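Local coordinates for tail spike protein (Acinetobacter phage vB_AbaP_AS12, PDB 6EU4) that probably attaches the phage to Acinetobacter baumannii cells and recognises their surface polysaccharide, at residues Phe273-Thr279 with Met296-Asp302; Leu288-Cys294 with Lys316-Val322. All blocks are in the same frame, centred on the assembly; numbering follows the deposited sequence. Where two conformers were deposited one is given.

Interaction 1 of 2, residues Phe273-Thr279 with Met296-Asp302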
ATOM      1  N   PHE A 273      -1.634  12.019  -1.086  1.00 11.54           N
ATOM      2  CA  PHE A 273      -2.360  12.396  -2.297  1.00  9.61           C
ATOM      3  C   PHE A 273      -3.238  11.229  -2.700  1.00 11.17           C
ATOM      4  O   PHE A 273      -2.725  10.138  -2.967  1.00 12.26           O
ATOM      5  CB  PHE A 273      -1.405  12.740  -3.440  1.00 10.82           C
ATOM      6  CG  PHE A 273      -0.442  13.847  -3.106  1.00 10.29           C
ATOM      7  CD1 PHE A 273       0.765  13.566  -2.496  1.00 14.20           C
ATOM      8  CD2 PHE A 273      -0.738  15.167  -3.408  1.00 12.78           C
ATOM      9  CE1 PHE A 273       1.651  14.589  -2.176  1.00 13.89           C
ATOM     10  CE2 PHE A 273       0.150  16.188  -3.072  1.00 14.14           C
ATOM     11  CZ  PHE A 273       1.333  15.891  -2.474  1.00 15.90           C
ATOM     12  N   ILE A 274      -4.548  11.455  -2.732  1.00 10.60           N
ATOM     13  CA  ILE A 274      -5.532  10.435  -3.072  1.00 10.24           C
ATOM     14  C   ILE A 274      -6.323  10.942  -4.263  1.00 11.49           C
ATOM     15  O   ILE A 274      -7.000  11.976  -4.165  1.00 11.99           O
ATOM     16  CB  ILE A 274      -6.462  10.136  -1.884  1.00 12.33           C
ATOM     17  CG1 ILE A 274      -5.610   9.593  -0.723  1.00 16.12           C
ATOM     18  CG2 ILE A 274      -7.524   9.116  -2.280  1.00 12.76           C
ATOM     19  CD1 ILE A 274      -6.383   9.344   0.553  1.00 19.71           C
ATOM     20  N   GLY A 275      -6.256  10.217  -5.377  1.00 12.23           N
ATOM     21  CA  GLY A 275      -7.034  10.624  -6.549  1.00 11.77           C
ATOM     22  C   GLY A 275      -6.683  12.002  -7.066  1.00 12.79           C
ATOM     23  O   GLY A 275      -7.561  12.717  -7.574  1.00 14.30           O
ATOM     24  N   CYS A 276      -5.414  12.380  -6.978  1.00 11.29           N
ATOM     25  CA  CYS A 276      -4.947  13.637  -7.532  1.00 12.04           C
ATOM     26  C   CYS A 276      -4.466  13.418  -8.958  1.00 12.87           C
ATOM     27  O   CYS A 276      -4.210  12.290  -9.391  1.00 12.85           O
ATOM     28  CB  CYS A 276      -3.835  14.242  -6.677  1.00 12.42           C
ATOM     29  SG  CYS A 276      -4.432  14.676  -4.985  1.00 12.82           S
ATOM     30  N   TRP A 277      -4.360  14.515  -9.695  1.00 12.34           N
ATOM     31  CA  TRP A 277      -4.156  14.436 -11.138  1.00 11.45           C
ATOM     32  C   TRP A 277      -3.233  15.554 -11.586  1.00 13.73           C
ATOM     33  O   TRP A 277      -3.578  16.726 -11.427  1.00 14.03           O
ATOM     34  CB  TRP A 277      -5.501  14.535 -11.851  1.00 11.44           C
ATOM     35  CG  TRP A 277      -5.519  14.085 -13.295  1.00 12.31           C
ATOM     36  CD1 TRP A 277      -4.611  13.303 -13.936  1.00 12.22           C
ATOM     37  CD2 TRP A 277      -6.536  14.384 -14.246  1.00 12.98           C
ATOM     38  NE1 TRP A 277      -5.021  13.076 -15.242  1.00 12.47           N
ATOM     39  CE2 TRP A 277      -6.190  13.744 -15.454  1.00 13.03           C
ATOM     40  CE3 TRP A 277      -7.711  15.126 -14.197  1.00 13.83           C
ATOM     41  CZ2 TRP A 277      -6.968  13.846 -16.600  1.00 16.05           C
ATOM     42  CZ3 TRP A 277      -8.486  15.227 -15.337  1.00 15.75           C
ATOM     43  CH2 TRP A 277      -8.106  14.591 -16.525  1.00 16.98           C
ATOM     44  N   ALA A 278      -2.089  15.191 -12.164  1.00 11.62           N
ATOM     45  CA  ALA A 278      -1.186  16.146 -12.803  1.00 12.64           C
ATOM     46  C   ALA A 278      -1.432  16.090 -14.306  1.00 12.82           C
ATOM     47  O   ALA A 278      -1.425  15.003 -14.884  1.00 13.93           O
ATOM     48  CB  ALA A 278       0.276  15.810 -12.503  1.00 13.13           C
ATOM     49  N   THR A 279      -1.700  17.229 -14.938  1.00 11.40           N
ATOM     50  CA  THR A 279      -1.864  17.226 -16.385  1.00 10.29           C
ATOM     51  C   THR A 279      -1.078  18.356 -17.032  1.00 11.36           C
ATOM     52  O   THR A 279      -0.840  19.410 -16.435  1.00 13.12           O
ATOM     53  CB  THR A 279      -3.361  17.326 -16.839  1.00 16.99           C
ATOM     54  OG1 THR A 279      -3.878  18.622 -16.564  1.00 18.79           O
ATOM     55  CG2 THR A 279      -4.266  16.287 -16.122  1.00 16.14           C
HETATM   56  N   MSE A 296       1.053   8.339  -2.452  1.00  8.75           N
HETATM   57  CA  MSE A 296       0.130   8.644  -3.544  1.00  8.88           C
HETATM   58  C   MSE A 296      -0.737   7.423  -3.797  1.00 10.46           C
HETATM   59  O   MSE A 296      -0.207   6.321  -3.950  1.00 11.20           O
HETATM   60  CB  MSE A 296       0.916   9.032  -4.796  1.00 11.99           C
HETATM   61  CG  MSE A 296       1.863  10.194  -4.548  1.00 16.01           C
HETATM   62 SE   MSE A 296       3.036  10.378  -6.127  1.00 22.72          SE
HETATM   63  CE  MSE A 296       1.708  10.799  -7.416  1.00 29.13           C
ATOM     64  N   ILE A 297      -2.066   7.597  -3.798  1.00 10.31           N
ATOM     65  CA  ILE A 297      -3.020   6.505  -3.977  1.00  9.06           C
ATOM     66  C   ILE A 297      -3.899   6.814  -5.175  1.00  8.39           C
ATOM     67  O   ILE A 297      -4.606   7.831  -5.184  1.00 10.32           O
ATOM     68  CB  ILE A 297      -3.877   6.310  -2.716  1.00 11.12           C
ATOM     69  CG1 ILE A 297      -2.992   5.927  -1.542  1.00 14.55           C
ATOM     70  CG2 ILE A 297      -4.960   5.257  -2.917  1.00 12.68           C
ATOM     71  CD1 ILE A 297      -3.658   6.207  -0.227  1.00 18.03           C
ATOM     72  N   SER A 298      -3.870   5.933  -6.168  1.00 11.33           N
ATOM     73  CA  SER A 298      -4.741   6.027  -7.344  1.00 10.43           C
ATOM     74  C   SER A 298      -4.734   7.449  -7.915  1.00 11.98           C
ATOM     75  O   SER A 298      -5.768   8.048  -8.233  1.00 14.21           O
ATOM     76  CB  SER A 298      -6.154   5.528  -7.009  1.00 11.10           C
ATOM     77  OG  SER A 298      -6.161   4.117  -6.803  1.00 12.35           O
ATOM     78  N   CYS A 299      -3.532   7.980  -8.059  1.00 10.96           N
ATOM     79  CA  CYS A 299      -3.307   9.247  -8.734  1.00 12.02           C
ATOM     80  C   CYS A 299      -2.999   8.993 -10.201  1.00 12.68           C
ATOM     81  O   CYS A 299      -2.648   7.886 -10.599  1.00 13.75           O
ATOM     82  CB  CYS A 299      -2.156  10.010  -8.107  1.00 13.31           C
ATOM     83  SG  CYS A 299      -2.463  10.497  -6.366  1.00 14.59           S
ATOM     84  N   GLY A 300      -3.144  10.045 -11.006  1.00 11.27           N
ATOM     85  CA  GLY A 300      -2.920   9.951 -12.430  1.00 12.48           C
ATOM     86  C   GLY A 300      -2.107  11.120 -12.944  1.00 13.83           C
ATOM     87  O   GLY A 300      -1.914  12.134 -12.262  1.00 12.43           O
ATOM     88  N   ALA A 301      -1.659  10.975 -14.186  1.00 12.36           N
ATOM     89  CA  ALA A 301      -0.895  12.028 -14.833  1.00 14.17           C
ATOM     90  C   ALA A 301      -1.076  11.885 -16.331  1.00 14.94           C
ATOM     91  O   ALA A 301      -0.753  10.833 -16.896  1.00 15.75           O
ATOM     92  CB  ALA A 301       0.573  11.935 -14.446  1.00 17.60           C
ATOM     93  N   ASP A 302      -1.649  12.895 -16.965  1.00 13.17           N
ATOM     94  CA  ASP A 302      -1.988  12.811 -18.380  1.00 12.26           C
ATOM     95  C   ASP A 302      -1.306  13.941 -19.135  1.00 13.53           C
ATOM     96  O   ASP A 302      -1.250  15.086 -18.660  1.00 12.32           O
ATOM     97  CB  ASP A 302      -3.511  12.914 -18.631  1.00 16.06           C
ATOM     98  CG  ASP A 302      -4.295  11.661 -18.238  1.00 20.86           C
ATOM     99  OD1 ASP A 302      -4.018  11.093 -17.172  1.00 18.68           O
ATOM    100  OD2 ASP A 302      -5.235  11.280 -19.001  1.00 23.04           O
TER
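Two successive coils of a parallel beta-helix, the fold common among phage tailspikes, lie side by side in register here. Their backbones form two short parallel ladders. In the first, Phe273 O accepts from Ile297 N (2.8 Å) and Ile297 O from Gly275 N (2.9 Å). In the second, Cys276 O accepts from Gly300 N (3.0 Å), Gly300 O from Ala278 N (3.1 Å) and Ala278 O from Asp302 N (3.0 Å). The axes of 277-279 and 300-302 run 13° apart at 4.7 Å. Between the ladders the chain bends through Gly275 and Ser298, both with positive phi, so one corner repeats in both coils; Gly275 CA makes a CA-H...O contact to Ser298 O (3.3 Å). Just after the bend, Cys276 N donates to Cys299 SG at 3.6 Å, as expected for a sulphur acceptor.

Isoleucine, cysteine and alanine pairs stack like on like: Ile274 CG1 meets Ile297 CD1 (3.9 Å), Cys276 CB meets Cys299 SG (4.0 Å), and Ala278 CB faces Ala301 CB (4.3 Å). In an unlike pair, Phe273 CD1 packs on CG of selenomethionine Met296 (4.1 Å). At the partly exposed end, Trp277 NE1 donates to Asp302 OD1 (2.9 Å) in the plane of the indole. The indole edge runs along Gly300, with Trp277 CD1 3.4 Å from Gly300 O; a CB on Gly300 would crowd it, about 3.5 Å from Trp277 CD1.

Strand 241-250 flanks 273-279 and strand 321-334 flanks 296-302. Phe273 stacks on Trp243 inside the coil, while Ile274 packs on Ile274 of the third subunit, Ile297 on Ile297 of the third subunit, and Ser298 OG hydrogen-bonds Thr295 of the second.

Interaction 2 of 2, residues Leu288-Cys294 with Lys316-Val322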
ATOM      1  N   LEU A 288       9.486  16.828  -6.719  1.00 12.08           N
ATOM      2  CA  LEU A 288       9.455  16.572  -5.285  1.00 12.15           C
ATOM      3  C   LEU A 288      10.863  16.616  -4.718  1.00 14.59           C
ATOM      4  O   LEU A 288      11.782  15.966  -5.243  1.00 15.36           O
ATOM      5  CB  LEU A 288       8.832  15.208  -4.988  1.00 13.00           C
ATOM      6  CG  LEU A 288       7.465  14.960  -5.617  1.00 14.46           C
ATOM      7  CD1 LEU A 288       6.984  13.594  -5.190  1.00 15.07           C
ATOM      8  CD2 LEU A 288       6.446  16.031  -5.220  1.00 18.45           C
ATOM      9  N   ASN A 289      11.033  17.400  -3.668  1.00 12.66           N
ATOM     10  CA  ASN A 289      12.310  17.554  -2.995  1.00 10.91           C
ATOM     11  C   ASN A 289      12.086  17.477  -1.490  1.00 11.81           C
ATOM     12  O   ASN A 289      11.211  18.165  -0.954  1.00 12.91           O
ATOM     13  CB  ASN A 289      12.951  18.889  -3.392  1.00 14.12           C
ATOM     14  CG  ASN A 289      14.270  19.124  -2.697  1.00 14.95           C
ATOM     15  OD1 ASN A 289      15.134  18.231  -2.636  1.00 16.60           O
ATOM     16  ND2 ASN A 289      14.439  20.329  -2.148  1.00 14.06           N
ATOM     17  N   LYS A 290      12.849  16.614  -0.823  1.00 11.88           N
ATOM     18  CA  LYS A 290      12.759  16.420   0.627  1.00 11.73           C
ATOM     19  C   LYS A 290      11.337  16.066   1.052  1.00 14.07           C
ATOM     20  O   LYS A 290      10.832  16.536   2.073  1.00 14.38           O
ATOM     21  CB  LYS A 290      13.271  17.648   1.376  1.00 13.38           C
ATOM     22  CG  LYS A 290      14.761  17.933   1.164  1.00 16.01           C
ATOM     23  CD  LYS A 290      15.666  16.959   1.930  1.00 21.89           C
ATOM     24  CE  LYS A 290      17.150  17.371   1.849  1.00 30.06           C
ATOM     25  NZ  LYS A 290      18.019  16.575   2.774  1.00 33.09           N
HETATM   26  N   MSE A 291      10.713  15.175   0.290  1.00 12.22           N
HETATM   27  CA  MSE A 291       9.370  14.731   0.572  1.00 12.64           C
HETATM   28  C   MSE A 291       9.406  13.409   1.335  1.00 12.95           C
HETATM   29  O   MSE A 291       9.459  12.326   0.732  1.00 14.98           O
HETATM   30  CB  MSE A 291       8.575  14.600  -0.742  1.00 14.78           C
HETATM   31  CG  MSE A 291       8.008  15.959  -1.202  1.00 16.43           C
HETATM   32 SE   MSE A 291       6.405  16.483  -0.172  1.00 17.69          SE
HETATM   33  CE  MSE A 291       5.027  15.870  -1.353  1.00 16.22           C
ATOM     34  N   GLN A 292       9.357  13.499   2.663  1.00 11.76           N
ATOM     35  CA  GLN A 292       9.431  12.325   3.519  0.50 12.09           C
ATOM     36  C   GLN A 292       8.030  11.818   3.850  1.00 12.48           C
ATOM     37  O   GLN A 292       7.109  12.611   4.077  1.00 12.15           O
ATOM     38  CB  GLN A 292      10.176  12.649   4.818  0.50 13.24           C
ATOM     39  CG  GLN A 292      11.375  13.591   4.667  0.50 15.60           C
ATOM     40  CD  GLN A 292      12.372  13.091   3.648  0.50 15.10           C
ATOM     41  OE1 GLN A 292      12.297  11.950   3.200  0.50 16.54           O
ATOM     42  NE2 GLN A 292      13.317  13.946   3.278  0.50 15.39           N
ATOM     43  N   GLY A 293       7.882  10.493   3.925  1.00 12.12           N
ATOM     44  CA  GLY A 293       6.589   9.938   4.340  1.00 10.08           C
ATOM     45  C   GLY A 293       5.423  10.277   3.432  1.00 12.38           C
ATOM     46  O   GLY A 293       4.309  10.523   3.925  1.00 12.93           O
ATOM     47  N   CYS A 294       5.640  10.246   2.120  1.00 12.64           N
ATOM     48  CA  CYS A 294       4.648  10.644   1.128  1.00 11.39           C
ATOM     49  C   CYS A 294       3.990   9.431   0.481  1.00 11.10           C
ATOM     50  O   CYS A 294       4.681   8.525   0.004  1.00 11.41           O
ATOM     51  CB  CYS A 294       5.318  11.492   0.052  1.00 12.73           C
ATOM     52  SG  CYS A 294       4.250  11.928  -1.318  1.00 14.37           S
ATOM     53  N   LYS A 316      10.183  13.717 -10.759  1.00 12.27           N
ATOM     54  CA  LYS A 316      11.510  14.057 -10.272  1.00 11.56           C
ATOM     55  C   LYS A 316      11.431  13.984  -8.751  1.00 13.41           C
ATOM     56  O   LYS A 316      10.688  14.756  -8.129  1.00 11.87           O
ATOM     57  CB  LYS A 316      11.945  15.437 -10.739  1.00 13.52           C
ATOM     58  CG  LYS A 316      13.288  15.844 -10.148  1.00 15.57           C
ATOM     59  CD  LYS A 316      13.730  17.232 -10.622  1.00 18.33           C
ATOM     60  CE  LYS A 316      15.062  17.602 -10.062  1.00 21.80           C
ATOM     61  NZ  LYS A 316      15.487  18.960 -10.567  1.00 23.14           N
ATOM     62  N   ILE A 317      12.166  13.041  -8.158  1.00 11.95           N
ATOM     63  CA  ILE A 317      12.046  12.736  -6.728  1.00 12.31           C
ATOM     64  C   ILE A 317      13.438  12.750  -6.119  1.00 12.57           C
ATOM     65  O   ILE A 317      14.257  11.858  -6.385  1.00 13.09           O
ATOM     66  CB  ILE A 317      11.331  11.399  -6.489  1.00 12.66           C
ATOM     67  CG1 ILE A 317       9.976  11.426  -7.215  1.00 13.29           C
ATOM     68  CG2 ILE A 317      11.142  11.171  -4.996  1.00 12.96           C
ATOM     69  CD1 ILE A 317       9.075  10.228  -6.963  1.00 14.29           C
ATOM     70  N   VAL A 318      13.702  13.760  -5.300  1.00 11.72           N
ATOM     71  CA  VAL A 318      15.024  14.037  -4.767  1.00 11.31           C
ATOM     72  C   VAL A 318      14.956  14.033  -3.241  1.00 11.66           C
ATOM     73  O   VAL A 318      14.112  14.715  -2.648  1.00 11.00           O
ATOM     74  CB  VAL A 318      15.555  15.377  -5.310  1.00 13.79           C
ATOM     75  CG1 VAL A 318      16.869  15.733  -4.679  1.00 15.78           C
ATOM     76  CG2 VAL A 318      15.687  15.294  -6.844  1.00 12.52           C
ATOM     77  N   TYR A 319      15.849  13.269  -2.621  1.00 11.69           N
ATOM     78  CA  TYR A 319      15.950  13.135  -1.160  1.00 11.91           C
ATOM     79  C   TYR A 319      14.574  12.984  -0.497  1.00 12.28           C
ATOM     80  O   TYR A 319      14.255  13.635   0.502  1.00 12.05           O
ATOM     81  CB  TYR A 319      16.723  14.305  -0.567  1.00 15.92           C
ATOM     82  CG  TYR A 319      18.165  14.324  -1.027  1.00 22.30           C
ATOM     83  CD1 TYR A 319      19.010  13.249  -0.779  1.00 28.13           C
ATOM     84  CD2 TYR A 319      18.686  15.428  -1.683  1.00 30.29           C
ATOM     85  CE1 TYR A 319      20.335  13.260  -1.211  1.00 34.62           C
ATOM     86  CE2 TYR A 319      20.002  15.455  -2.103  1.00 34.99           C
ATOM     87  CZ  TYR A 319      20.818  14.363  -1.872  1.00 39.42           C
ATOM     88  OH  TYR A 319      22.138  14.391  -2.288  1.00 46.38           O
ATOM     89  N   SER A 320      13.792  12.032  -1.011  1.00 10.68           N
ATOM     90  CA  SER A 320      12.415  11.810  -0.603  1.00 10.80           C
ATOM     91  C   SER A 320      12.192  10.325  -0.375  1.00 10.57           C
ATOM     92  O   SER A 320      12.986   9.491  -0.812  1.00 11.95           O
ATOM     93  CB  SER A 320      11.425  12.300  -1.671  1.00 11.67           C
ATOM     94  OG  SER A 320      11.616  13.673  -1.960  1.00 12.56           O
ATOM     95  N   ASN A 321      11.087   9.977   0.285  1.00 10.47           N
ATOM     96  CA  ASN A 321      10.639   8.584   0.269  1.00 11.53           C
ATOM     97  C   ASN A 321       9.134   8.563   0.037  1.00 10.27           C
ATOM     98  O   ASN A 321       8.369   9.193   0.776  1.00 11.63           O
ATOM     99  CB  ASN A 321      11.087   7.816   1.537  1.00 14.03           C
ATOM    100  CG  ASN A 321      10.308   8.160   2.806  1.00 15.00           C
ATOM    101  OD1 ASN A 321      10.418   9.256   3.371  1.00 13.11           O
ATOM    102  ND2 ASN A 321       9.585   7.162   3.320  1.00 12.30           N
ATOM    103  N   VAL A 322       8.735   7.871  -1.030  1.00 10.45           N
ATOM    104  CA  VAL A 322       7.416   7.970  -1.646  1.00 10.29           C
ATOM    105  C   VAL A 322       6.929   6.570  -1.974  1.00 10.41           C
ATOM    106  O   VAL A 322       7.691   5.748  -2.494  1.00 10.69           O
ATOM    107  CB  VAL A 322       7.444   8.803  -2.946  1.00 11.52           C
ATOM    108  CG1 VAL A 322       6.079   8.826  -3.626  1.00 14.15           C
ATOM    109  CG2 VAL A 322       7.964  10.230  -2.685  1.00 13.97           C
TER
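Leu288 is the apolar centre: its CD1 lies 4.2 Å from Ile317 CG1 and 4.3 Å from Val322 CG2, and Val322 CG2 also touches Cys294 CB (4.0 Å). These side chains point into the coil, where Leu288 also meets Phe257.

Around this patch the backbones pair in parallel. Leu288 N donates to Lys316 O (2.8 Å), Val318 N to Leu288 O (2.9 Å) and Lys290 N to Val318 O (2.9 Å). Lys290 and Tyr319, both with positive phi, then turn the two coils together. Beyond this corner the register shifts by one residue, because Gly293, again at positive phi, adds a second bend to 288-294 before Cys294 pairs with Val322. Two backbone bonds span this part: Asn321 N donates to Met291 O (2.9 Å) and Cys294 N to Asn321 O (3.2 Å).

Side chains fill in where the ladder is broken. Ser320 OG accepts from Met291 N (2.9 Å) and donates to Val318 O (2.8 Å), bridging the corner. Gly293 N donates to Asn321 OD1 (2.9 Å) and, in the conformer given, Gln292 NE2 to Tyr319 O (2.9 Å). Asn321 also hydrogen-bonds Asn349 and Asn351 of the third subunit. At the outer edge, Lys290 CD rests against Tyr319 CB (3.8 Å), whereas Asn289 ND2 turns to Gly258 O.

The chemistry implies a division by place: apolar packing joins the coils inside, while at the corner serine, asparagine and glutamine side chains take up backbone groups that an irregular turn withdraws from regular strand pairing.

In the fold
Both interactions join neighbouring coils of one parallel beta-helix and share strand 284-304, which supplies 288-294 to interaction 2 and 296-302 to interaction 1; their centres lie 16 Å apart. Interaction 1 is buried and keeps one register through its bend, with like side chains stacked. Interaction 2 is only partly buried; its register slips, and amide and hydroxyl side chains make three of the eight hydrogen bonds, beside the exposed Tyr319. The two meet inside the coil, where Phe273 CE1 packs on Met291 CE (3.7 Å) and Cys294 SG (3.8 Å). Both also face the third subunit, interaction 1 through isoleucines and interaction 2 through polar groups.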